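Local coordinates for protein tyrosine recombinase XerH (Helicobacter pylori, PDB 5JK0) that catalyses site-specific cutting and rejoining of recombining DNA through a tyrosine nucleophile and takes part in chromosome segregation, at residues L81-Y86 and V108-F113; A218-I223 and G281-Q286; K222-T227 and K271-F276. One frame throughout, in Å; residues are numbered along the deposited sequence.

Contact 1: residues L81-Y86 and V108-F113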
loop_
_atom_site.group_PDB
_atom_site.type_symbol
_atom_site.label_atom_id
_atom_site.label_comp_id
_atom_site.label_asym_id
_atom_site.label_seq_id
_atom_site.Cartn_x
_atom_site.Cartn_y
_atom_site.Cartn_z
ATOM N N LEU D 81 18.661 25.334 -1.849
ATOM C CA LEU D 81 19.864 25.969 -2.376
ATOM C C LEU D 81 20.468 25.108 -3.482
ATOM O O LEU D 81 21.079 25.620 -4.420
ATOM C CB LEU D 81 20.886 26.210 -1.264
ATOM C CG LEU D 81 20.458 27.169 -0.153
ATOM C CD1 LEU D 81 21.595 27.397 0.828
ATOM C CD2 LEU D 81 19.976 28.488 -0.737
ATOM N N LYS D 82 20.292 23.795 -3.362
ATOM C CA LYS D 82 20.719 22.865 -4.401
ATOM C C LYS D 82 19.920 23.086 -5.679
ATOM O O LYS D 82 20.464 23.021 -6.782
ATOM C CB LYS D 82 20.562 21.415 -3.935
ATOM C CG LYS D 82 21.519 20.991 -2.833
ATOM C CD LYS D 82 22.956 20.966 -3.317
ATOM C CE LYS D 82 23.881 20.411 -2.247
ATOM N NZ LYS D 82 23.473 19.038 -1.829
ATOM N N PHE D 83 18.625 23.349 -5.523
ATOM C CA PHE D 83 17.747 23.556 -6.669
ATOM C C PHE D 83 18.066 24.858 -7.391
ATOM O O PHE D 83 17.984 24.930 -8.619
ATOM C CB PHE D 83 16.278 23.548 -6.244
ATOM C CG PHE D 83 15.332 23.874 -7.364
ATOM C CD1 PHE D 83 15.150 22.985 -8.411
ATOM C CD2 PHE D 83 14.638 25.073 -7.380
ATOM C CE1 PHE D 83 14.290 23.283 -9.450
ATOM C CE2 PHE D 83 13.773 25.376 -8.415
ATOM C CZ PHE D 83 13.600 24.480 -9.452
ATOM N N HIS D 84 18.417 25.889 -6.629
ATOM C CA HIS D 84 18.821 27.155 -7.224
ATOM C C HIS D 84 20.081 26.966 -8.059
ATOM O O HIS D 84 20.181 27.481 -9.173
ATOM C CB HIS D 84 19.057 28.218 -6.154
ATOM C CG HIS D 84 19.786 29.423 -6.661
ATOM N ND1 HIS D 84 21.147 29.584 -6.513
ATOM C CD2 HIS D 84 19.347 30.515 -7.329
ATOM C CE1 HIS D 84 21.513 30.729 -7.063
ATOM N NE2 HIS D 84 20.441 31.312 -7.565
ATOM N N GLU D 85 21.036 26.224 -7.508
ATOM C CA GLU D 85 22.267 25.891 -8.217
ATOM C C GLU D 85 21.959 25.130 -9.502
ATOM O O GLU D 85 22.557 25.387 -10.547
ATOM C CB GLU D 85 23.192 25.066 -7.321
ATOM C CG GLU D 85 24.427 24.527 -8.021
ATOM C CD GLU D 85 25.230 23.589 -7.140
ATOM O OE1 GLU D 85 26.140 24.070 -6.434
ATOM O OE2 GLU D 85 24.947 22.372 -7.150
ATOM N N TYR D 86 21.021 24.194 -9.409
ATOM C CA TYR D 86 20.565 23.431 -10.562
ATOM C C TYR D 86 19.936 24.335 -11.615
ATOM O O TYR D 86 20.327 24.308 -12.781
ATOM C CB TYR D 86 19.563 22.355 -10.126
ATOM C CG TYR D 86 18.754 21.758 -11.258
ATOM C CD1 TYR D 86 19.285 20.761 -12.069
ATOM C CD2 TYR D 86 17.455 22.185 -11.510
ATOM C CE1 TYR D 86 18.547 20.211 -13.105
ATOM C CE2 TYR D 86 16.712 21.643 -12.543
ATOM C CZ TYR D 86 17.261 20.658 -13.336
ATOM O OH TYR D 86 16.520 20.120 -14.363
ATOM N N VAL D 108 7.865 18.321 -14.209
ATOM C CA VAL D 108 8.858 17.520 -14.918
ATOM C C VAL D 108 10.274 17.956 -14.546
ATOM O O VAL D 108 11.146 17.121 -14.298
ATOM C CB VAL D 108 8.675 17.619 -16.447
ATOM C CG1 VAL D 108 9.825 16.931 -17.173
ATOM C CG2 VAL D 108 7.342 17.018 -16.858
ATOM N N MET D 109 10.491 19.267 -14.495
ATOM C CA MET D 109 11.794 19.815 -14.129
ATOM C C MET D 109 12.189 19.415 -12.711
ATOM O O MET D 109 13.339 19.056 -12.457
ATOM C CB MET D 109 11.794 21.340 -14.257
ATOM C CG MET D 109 13.086 21.990 -13.788
ATOM S SD MET D 109 13.023 23.790 -13.744
ATOM C CE MET D 109 12.885 24.177 -15.488
ATOM N N LEU D 110 11.229 19.474 -11.792
ATOM C CA LEU D 110 11.484 19.118 -10.401
ATOM C C LEU D 110 11.800 17.630 -10.271
ATOM O O LEU D 110 12.633 17.232 -9.456
ATOM C CB LEU D 110 10.291 19.485 -9.514
ATOM C CG LEU D 110 9.904 20.967 -9.450
ATOM C CD1 LEU D 110 8.910 21.218 -8.327
ATOM C CD2 LEU D 110 11.130 21.848 -9.284
ATOM N N ALA D 111 11.130 16.814 -11.079
ATOM C CA ALA D 111 11.365 15.373 -11.080
ATOM C C ALA D 111 12.775 15.050 -11.565
ATOM O O ALA D 111 13.433 14.154 -11.034
ATOM C CB ALA D 111 10.332 14.667 -11.943
ATOM N N GLU D 112 13.232 15.787 -12.573
ATOM C CA GLU D 112 14.574 15.597 -13.113
ATOM C C GLU D 112 15.635 16.049 -12.115
ATOM O O GLU D 112 16.682 15.416 -11.982
ATOM C CB GLU D 112 14.736 16.351 -14.436
ATOM C CG GLU D 112 13.890 15.791 -15.571
ATOM C CD GLU D 112 14.158 16.478 -16.897
ATOM O OE1 GLU D 112 14.934 17.457 -16.920
ATOM O OE2 GLU D 112 13.593 16.034 -17.919
ATOM N N PHE D 113 15.357 17.146 -11.416
ATOM C CA PHE D 113 16.251 17.636 -10.373
ATOM C C PHE D 113 16.425 16.599 -9.271
ATOM O O PHE D 113 17.534 16.370 -8.791
ATOM C CB PHE D 113 15.724 18.947 -9.781
ATOM C CG PHE D 113 16.302 19.279 -8.430
ATOM C CD1 PHE D 113 17.614 19.706 -8.306
ATOM C CD2 PHE D 113 15.529 19.169 -7.284
ATOM C CE1 PHE D 113 18.146 20.011 -7.065
ATOM C CE2 PHE D 113 16.054 19.473 -6.041
ATOM C CZ PHE D 113 17.364 19.895 -5.932
HETATM O O HOH W 1 17.327 18.392 -15.887
#
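F113 packs against both F83 and Y86 and meets each of them differently. F83 presents its ring edge to a face of F113 in an edge-to-face pair. The two planes stand at 76°, with ring centroids 5.3 Å apart. The leading atom is F83 CD1, which lies 3.9 Å above the F113 plane, shifted toward the rim. F83 CB also lies over the F113 ring, 4.1 Å from its centroid, in a CH-pi contact.

The Y86 and F113 rings meet obliquely. Here the closer match is F113 CB over one face of Y86, a second CH-pi contact. F113 CB points toward helix 74-93, and CG is anti to the backbone N (chi1 161°). M109 CG takes the Y86 edge and lies in its plane, 3.8 Å from Y86 CE2. L110 packs on the far end of F83, with L110 CD2 3.5 Å from F83 CE1. The cluster is therefore aromatic at its centre and aliphatic beside it.

The polar border is at E112. A water donates to E112 OE1 over 2.8 Å. It also lies beside Y86 OH, but too close for that bond to be trusted. E112 OE2 forms a salt bridge with R25 of the second subunit, and Y86 packs on F43 of that subunit.

This is a buried helix-helix contact of the core-binding domain. The short axes cross at 108°, 11.3 Å apart. Helix 123-143 adds F137 against F83 and L110 and L133 against F113, while helix 12-30 places L16 on F83.

Contact 2: residues A218-I223 and G281-Q286. With nucleotides of chain G; nucleotides of chain H.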
loop_
_atom_site.group_PDB
_atom_site.type_symbol
_atom_site.label_atom_id
_atom_site.label_comp_id
_atom_site.label_asym_id
_atom_site.label_seq_id
_atom_site.Cartn_x
_atom_site.Cartn_y
_atom_site.Cartn_z
ATOM N N ALA D 218 18.019 14.599 28.290
ATOM C CA ALA D 218 19.044 14.379 29.304
ATOM C C ALA D 218 20.013 15.553 29.376
ATOM O O ALA D 218 20.495 15.909 30.450
ATOM C CB ALA D 218 19.797 13.087 29.023
ATOM N N LEU D 219 20.290 16.154 28.222
ATOM C CA LEU D 219 21.246 17.252 28.138
ATOM C C LEU D 219 20.683 18.556 28.702
ATOM O O LEU D 219 21.437 19.471 29.035
ATOM C CB LEU D 219 21.684 17.462 26.686
ATOM C CG LEU D 219 22.474 16.320 26.041
ATOM C CD1 LEU D 219 22.723 16.604 24.568
ATOM C CD2 LEU D 219 23.785 16.098 26.776
ATOM N N GLN D 220 19.361 18.638 28.807
ATOM C CA GLN D 220 18.709 19.851 29.292
ATOM C C GLN D 220 18.155 19.693 30.707
ATOM O O GLN D 220 17.401 20.544 31.183
ATOM C CB GLN D 220 17.588 20.268 28.339
ATOM C CG GLN D 220 18.078 20.925 27.062
ATOM C CD GLN D 220 18.747 22.263 27.322
ATOM O OE1 GLN D 220 18.199 23.121 28.015
ATOM N NE2 GLN D 220 19.943 22.443 26.773
ATOM N N LEU D 221 18.531 18.607 31.376
ATOM C CA LEU D 221 18.092 18.367 32.747
ATOM C C LEU D 221 18.619 19.436 33.694
ATOM O O LEU D 221 19.757 19.888 33.564
ATOM C CB LEU D 221 18.541 16.985 33.224
ATOM C CG LEU D 221 17.798 15.779 32.649
ATOM C CD1 LEU D 221 18.321 14.491 33.265
ATOM C CD2 LEU D 221 16.301 15.916 32.875
ATOM N N LYS D 222 17.785 19.840 34.645
ATOM C CA LYS D 222 18.179 20.839 35.629
ATOM C C LYS D 222 18.037 20.293 37.046
ATOM O O LYS D 222 17.184 19.446 37.312
ATOM C CB LYS D 222 17.354 22.115 35.453
ATOM C CG LYS D 222 17.660 22.857 34.160
ATOM C CD LYS D 222 16.810 24.107 34.011
ATOM C CE LYS D 222 17.216 24.898 32.776
ATOM N NZ LYS D 222 17.149 24.074 31.536
ATOM N N ILE D 223 18.884 20.786 37.944
ATOM C CA ILE D 223 18.980 20.271 39.307
ATOM C C ILE D 223 17.663 20.364 40.078
ATOM O O ILE D 223 17.318 19.463 40.844
ATOM C CB ILE D 223 20.077 21.016 40.096
ATOM C CG1 ILE D 223 21.398 20.991 39.324
ATOM C CG2 ILE D 223 20.257 20.412 41.482
ATOM C CD1 ILE D 223 22.523 21.733 40.009
ATOM N N GLY D 281 30.783 25.925 30.547
ATOM C CA GLY D 281 29.637 26.130 31.415
ATOM C C GLY D 281 28.294 25.928 30.735
ATOM O O GLY D 281 27.276 25.731 31.398
ATOM N N SER D 282 28.298 25.986 29.407
ATOM C CA SER D 282 27.085 25.807 28.614
ATOM C C SER D 282 26.753 24.328 28.422
ATOM O O SER D 282 27.505 23.457 28.854
ATOM C CB SER D 282 27.239 26.501 27.262
ATOM O OG SER D 282 28.579 26.431 26.811
ATOM N N ALA D 283 25.630 24.052 27.765
ATOM C CA ALA D 283 25.138 22.682 27.616
ATOM C C ALA D 283 25.995 21.826 26.684
ATOM O O ALA D 283 26.588 22.326 25.729
ATOM C CB ALA D 283 23.699 22.700 27.120
ATOM N N LEU D 284 26.049 20.528 26.975
ATOM C CA LEU D 284 26.711 19.567 26.100
ATOM C C LEU D 284 25.855 19.292 24.870
ATOM O O LEU D 284 24.631 19.416 24.919
ATOM C CB LEU D 284 26.993 18.259 26.842
ATOM C CG LEU D 284 28.045 18.303 27.951
ATOM C CD1 LEU D 284 28.098 16.974 28.689
ATOM C CD2 LEU D 284 29.407 18.649 27.368
ATOM N N THR D 285 26.498 18.915 23.772
ATOM C CA THR D 285 25.779 18.622 22.539
ATOM C C THR D 285 25.563 17.124 22.359
ATOM O O THR D 285 26.214 16.307 23.012
ATOM C CB THR D 285 26.522 19.171 21.304
ATOM O OG1 THR D 285 27.844 18.621 21.253
ATOM C CG2 THR D 285 26.608 20.689 21.365
ATOM N N GLN D 286 24.640 16.776 21.469
ATOM C CA GLN D 286 24.369 15.385 21.131
ATOM C C GLN D 286 25.606 14.723 20.527
ATOM O O GLN D 286 25.838 13.527 20.714
ATOM C CB GLN D 286 23.180 15.299 20.166
ATOM C CG GLN D 286 22.953 13.932 19.532
ATOM C CD GLN D 286 23.731 13.749 18.240
ATOM O OE1 GLN D 286 24.271 14.707 17.686
ATOM N NE2 GLN D 286 23.796 12.514 17.758
ATOM P P DC G 23 21.421 9.428 18.199
ATOM O OP1 DC G 23 21.398 8.108 18.867
ATOM O OP2 DC G 23 22.269 10.508 18.754
ATOM O "O5'" DC G 23 21.827 9.206 16.668
ATOM C "C5'" DC G 23 21.045 8.343 15.849
ATOM C "C4'" DC G 23 21.671 8.178 14.475
ATOM O "O4'" DC G 23 21.585 9.430 13.747
ATOM C "C3'" DC G 23 23.147 7.787 14.478
ATOM O "O3'" DC G 23 23.400 6.851 13.437
ATOM C "C2'" DC G 23 23.859 9.114 14.228
ATOM C "C1'" DC G 23 22.869 9.830 13.320
ATOM N N1 DC G 23 22.942 11.318 13.403
ATOM C C2 DC G 23 23.377 12.054 12.296
ATOM O O2 DC G 23 23.704 11.455 11.264
ATOM N N3 DC G 23 23.429 13.407 12.388
ATOM C C4 DC G 23 23.064 14.015 13.517
ATOM N N4 DC G 23 23.134 15.350 13.560
ATOM C C5 DC G 23 22.619 13.282 14.656
ATOM C C6 DC G 23 22.572 11.949 14.555
ATOM P P DT H 5 30.171 21.612 22.743
ATOM O OP1 DT H 5 29.558 22.761 23.446
ATOM O OP2 DT H 5 29.505 20.292 22.772
ATOM O "O5'" DT H 5 30.416 22.010 21.211
ATOM C "C5'" DT H 5 31.083 23.228 20.889
ATOM C "C4'" DT H 5 31.251 23.380 19.385
ATOM O "O4'" DT H 5 31.940 22.218 18.851
ATOM C "C3'" DT H 5 29.949 23.510 18.591
ATOM O "O3'" DT H 5 30.080 24.533 17.605
ATOM C "C2'" DT H 5 29.786 22.132 17.953
ATOM C "C1'" DT H 5 31.234 21.721 17.738
ATOM N N1 DT H 5 31.430 20.243 17.675
ATOM C C2 DT H 5 31.653 19.644 16.457
ATOM O O2 DT H 5 31.700 20.261 15.407
ATOM N N3 DT H 5 31.822 18.285 16.509
ATOM C C4 DT H 5 31.790 17.482 17.634
ATOM O O4 DT H 5 31.953 16.268 17.579
ATOM C C5 DT H 5 31.551 18.173 18.879
ATOM C C7 DT H 5 31.493 17.408 20.168
ATOM C C6 DT H 5 31.385 19.504 18.840
ATOM P P DA G 24 24.642 5.838 13.547
ATOM O OP1 DA G 24 24.441 4.778 12.535
ATOM O OP2 DA G 24 24.799 5.466 14.969
ATOM O "O5'" DA G 24 25.901 6.731 13.115
ATOM C "C5'" DA G 24 26.033 7.144 11.761
ATOM C "C4'" DA G 24 27.069 8.248 11.608
ATOM O "O4'" DA G 24 26.547 9.503 12.121
ATOM C "C3'" DA G 24 28.406 8.020 12.332
ATOM O "O3'" DA G 24 29.469 8.294 11.434
ATOM C "C2'" DA G 24 28.368 9.060 13.454
ATOM C "C1'" DA G 24 27.603 10.168 12.759
ATOM N N9 DA G 24 27.071 11.194 13.651
ATOM C C8 DA G 24 26.673 11.043 14.951
ATOM N N7 DA G 24 26.243 12.153 15.504
ATOM C C5 DA G 24 26.371 13.099 14.497
ATOM C C6 DA G 24 26.087 14.478 14.445
ATOM N N6 DA G 24 25.589 15.167 15.476
ATOM N N1 DA G 24 26.329 15.122 13.284
ATOM C C2 DA G 24 26.825 14.430 12.252
ATOM N N3 DA G 24 27.136 13.138 12.182
ATOM C C4 DA G 24 26.882 12.523 13.350
HETATM O O HOH W 2 24.295 19.673 28.720
#
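L219 reaches from the end of helix 215-219 to the backbone of L284. Its CB begins the contact, 4.0 Å from L284 O. CG is anti to its own carbonyl carbon (chi1 -65°) and passes the same oxygen. CD1 goes deepest, to 3.4 Å from L284 O and 3.6 Å from T285 C, and it also reaches Q286 N. CD2, the other branch, lies 3.9 Å from L284 CB. The L219 and L284 side chains cross at about a right angle.

A water joins the two backbones beside this leucine. It donates to L219 O over 2.9 Å and accepts from L284 N. Q220 NE2 rests against A283 CB. The leucine packs on backbone atoms of 284-286 and on L284 CB; the polar link is the water.

The far side of segment 281-286 faces the DNA. T285 holds the N-cap position of helix 286-300. Its OG1 donates to OP2 of DT5 of chain H over 2.8 Å, and its backbone N adds a weak bond to the same oxygen. Q286 NE2 donates to OP2 of DC23 of chain G over 2.7 Å, nearly straight at 166°. The same amide pairs with the base of DA24 of chain G: OE1 accepts from N6, and NE2 makes a weak bond to N7.

This two-point pairing of a glutamine with an adenine edge is a classic major-groove reading of that base. Here it belongs to the DNA-binding surface of the tyrosine recombinase catalytic domain, with Q286 about 8 Å from H310, a predicted active-site residue, between side chains.

Contact 3: residues K222-T227 and K271-F276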
loop_
_atom_site.group_PDB
_atom_site.type_symbol
_atom_site.label_atom_id
_atom_site.label_comp_id
_atom_site.label_asym_id
_atom_site.label_seq_id
_atom_site.Cartn_x
_atom_site.Cartn_y
_atom_site.Cartn_z
ATOM N N LYS D 222 17.785 19.840 34.645
ATOM C CA LYS D 222 18.179 20.839 35.629
ATOM C C LYS D 222 18.037 20.293 37.046
ATOM O O LYS D 222 17.184 19.446 37.312
ATOM C CB LYS D 222 17.354 22.115 35.453
ATOM C CG LYS D 222 17.660 22.857 34.160
ATOM C CD LYS D 222 16.810 24.107 34.011
ATOM C CE LYS D 222 17.216 24.898 32.776
ATOM N NZ LYS D 222 17.149 24.074 31.536
ATOM N N ILE D 223 18.884 20.786 37.944
ATOM C CA ILE D 223 18.980 20.271 39.307
ATOM C C ILE D 223 17.663 20.364 40.078
ATOM O O ILE D 223 17.318 19.463 40.844
ATOM C CB ILE D 223 20.077 21.016 40.096
ATOM C CG1 ILE D 223 21.398 20.991 39.324
ATOM C CG2 ILE D 223 20.257 20.412 41.482
ATOM C CD1 ILE D 223 22.523 21.733 40.009
ATOM N N LYS D 224 16.923 21.445 39.859
ATOM C CA LYS D 224 15.685 21.686 40.596
ATOM C C LYS D 224 14.570 20.710 40.214
ATOM O O LYS D 224 13.555 20.620 40.905
ATOM C CB LYS D 224 15.208 23.123 40.375
ATOM C CG LYS D 224 14.850 23.445 38.934
ATOM C CD LYS D 224 14.293 24.852 38.800
ATOM C CE LYS D 224 13.895 25.151 37.364
ATOM N NZ LYS D 224 13.316 26.515 37.221
ATOM N N ASP D 225 14.760 19.982 39.118
ATOM C CA ASP D 225 13.747 19.044 38.641
ATOM C C ASP D 225 13.970 17.633 39.181
ATOM O O ASP D 225 13.328 16.681 38.734
ATOM C CB ASP D 225 13.723 19.023 37.112
ATOM C CG ASP D 225 13.270 20.342 36.519
ATOM O OD1 ASP D 225 12.493 21.059 37.186
ATOM O OD2 ASP D 225 13.687 20.665 35.387
ATOM N N PHE D 226 14.879 17.505 40.141
ATOM C CA PHE D 226 15.149 16.222 40.782
ATOM C C PHE D 226 14.557 16.169 42.187
ATOM O O PHE D 226 14.833 17.036 43.016
ATOM C CB PHE D 226 16.656 15.959 40.849
ATOM C CG PHE D 226 17.244 15.453 39.562
ATOM C CD1 PHE D 226 17.521 16.322 38.521
ATOM C CD2 PHE D 226 17.532 14.108 39.401
ATOM C CE1 PHE D 226 18.069 15.857 37.339
ATOM C CE2 PHE D 226 18.079 13.637 38.224
ATOM C CZ PHE D 226 18.347 14.512 37.190
ATOM N N THR D 227 13.741 15.153 42.448
ATOM C CA THR D 227 13.178 14.942 43.778
ATOM C C THR D 227 13.371 13.496 44.221
ATOM O O THR D 227 13.154 12.567 43.445
ATOM C CB THR D 227 11.676 15.288 43.829
ATOM O OG1 THR D 227 10.967 14.495 42.868
ATOM C CG2 THR D 227 11.452 16.764 43.532
ATOM N N LYS D 271 26.636 29.024 34.662
ATOM C CA LYS D 271 25.939 30.206 35.164
ATOM C C LYS D 271 24.560 29.910 35.753
ATOM O O LYS D 271 24.014 30.727 36.495
ATOM C CB LYS D 271 25.800 31.242 34.044
ATOM N N ASN D 272 23.995 28.753 35.427
ATOM C CA ASN D 272 22.661 28.408 35.913
ATOM C C ASN D 272 22.610 27.072 36.651
ATOM O O ASN D 272 23.632 26.571 37.123
ATOM C CB ASN D 272 21.662 28.395 34.753
ATOM C CG ASN D 272 22.116 27.526 33.597
ATOM O OD1 ASN D 272 23.133 26.839 33.682
ATOM N ND2 ASN D 272 21.358 27.550 32.507
ATOM N N ASP D 273 21.412 26.504 36.746
ATOM C CA ASP D 273 21.203 25.252 37.466
ATOM C C ASP D 273 21.175 24.055 36.521
ATOM O O ASP D 273 20.608 23.011 36.841
ATOM C CB ASP D 273 19.906 25.311 38.275
ATOM C CG ASP D 273 18.691 25.578 37.409
ATOM O OD1 ASP D 273 18.849 26.205 36.340
ATOM O OD2 ASP D 273 17.579 25.163 37.797
ATOM N N LEU D 274 21.789 24.217 35.353
ATOM C CA LEU D 274 21.910 23.130 34.390
ATOM C C LEU D 274 22.793 22.027 34.968
ATOM O O LEU D 274 23.895 22.296 35.444
ATOM C CB LEU D 274 22.485 23.647 33.070
ATOM C CG LEU D 274 22.421 22.719 31.859
ATOM C CD1 LEU D 274 20.975 22.397 31.501
ATOM C CD2 LEU D 274 23.137 23.352 30.678
ATOM N N LEU D 275 22.304 20.791 34.935
ATOM C CA LEU D 275 23.011 19.677 35.563
ATOM C C LEU D 275 24.301 19.325 34.829
ATOM O O LEU D 275 25.381 19.336 35.418
ATOM C CB LEU D 275 22.105 18.445 35.644
ATOM C CG LEU D 275 22.697 17.242 36.381
ATOM C CD1 LEU D 275 23.121 17.633 37.787
ATOM C CD2 LEU D 275 21.702 16.094 36.424
ATOM N N PHE D 276 24.184 19.009 33.543
ATOM C CA PHE D 276 25.350 18.668 32.737
ATOM C C PHE D 276 25.825 19.876 31.936
ATOM O O PHE D 276 25.019 20.601 31.353
ATOM C CB PHE D 276 25.033 17.501 31.800
ATOM C CG PHE D 276 24.538 16.272 32.509
ATOM C CD1 PHE D 276 25.421 15.435 33.171
ATOM C CD2 PHE D 276 23.190 15.953 32.510
ATOM C CE1 PHE D 276 24.967 14.304 33.825
ATOM C CE2 PHE D 276 22.732 14.823 33.162
ATOM C CZ PHE D 276 23.621 13.998 33.820
#
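I223 N donates to D273 O over 3.0 Å, the single backbone hydrogen bond between the two segments. It is straight, at 171°, and the donor lies almost in line with the carbonyl bond. The same oxygen has other close neighbours. K222 CA approaches it at 3.5 Å in a CA-H...O contact, and I223 CG1 comes to 3.3 Å. D273 O is thus met by the backbone of K222 and I223 and by the I223 side chain. K222 and L274 form an isolated beta bridge here.

The D273 carboxylate touches two lysine chains, one with each oxygen. OD1 meets the shaft of K222, 3.7 Å from CD. OD2 meets the shaft of K224, 3.4 Å from CG. The ammonium groups do not close salt bridges: K224 NZ stays 4.5 Å from D273 OD2. Their charges may still favour the carboxylate at this distance.

The apolar side is built on L275. Its CD1 meets I223 CG1, and its CD2 lies 3.8 Å from F226 CE1. Both pairs of side chains cross at about a right angle. L275 CG also covers the centre of one face of the F276 ring.

Several bonds position these groups. The 3-10 turn is closed by D225 N to K222 O and followed by F226 N to I223 O. N272 OD1 accepts a weak bond from L274 N.

The contact joins the loop 271-276 to the turn that leads into strand 226-229, an outer strand of the three-stranded sheet. F226 packs on I235 of the neighbouring strand 232-238. Helix 255-264 lies against both segments: W261 bonds to L275 O, and L262 touches I223 and L275. R265, just past that helix, bonds to L274 O.

In the fold
Contact 1 lies in the core-binding domain, while contacts 2 and 3 share the catalytic domain on the opposite side of the chain's centre. The centres of contacts 1 and 2 are about 39 Å apart. Contact 1 is buried and aromatic, made between two helices. Contacts 2 and 3 are partly buried and made mostly by loops. They share K222 and I223, and L221 O probably accepts a hydrogen bond from L275 N where they meet. A283 CB also packs on L274 CD2. Their chemistry diverges with position: contact 2 turns polar groups to the DNA, while contact 3 combines a backbone bond, lysine shafts and leucine packing away from it.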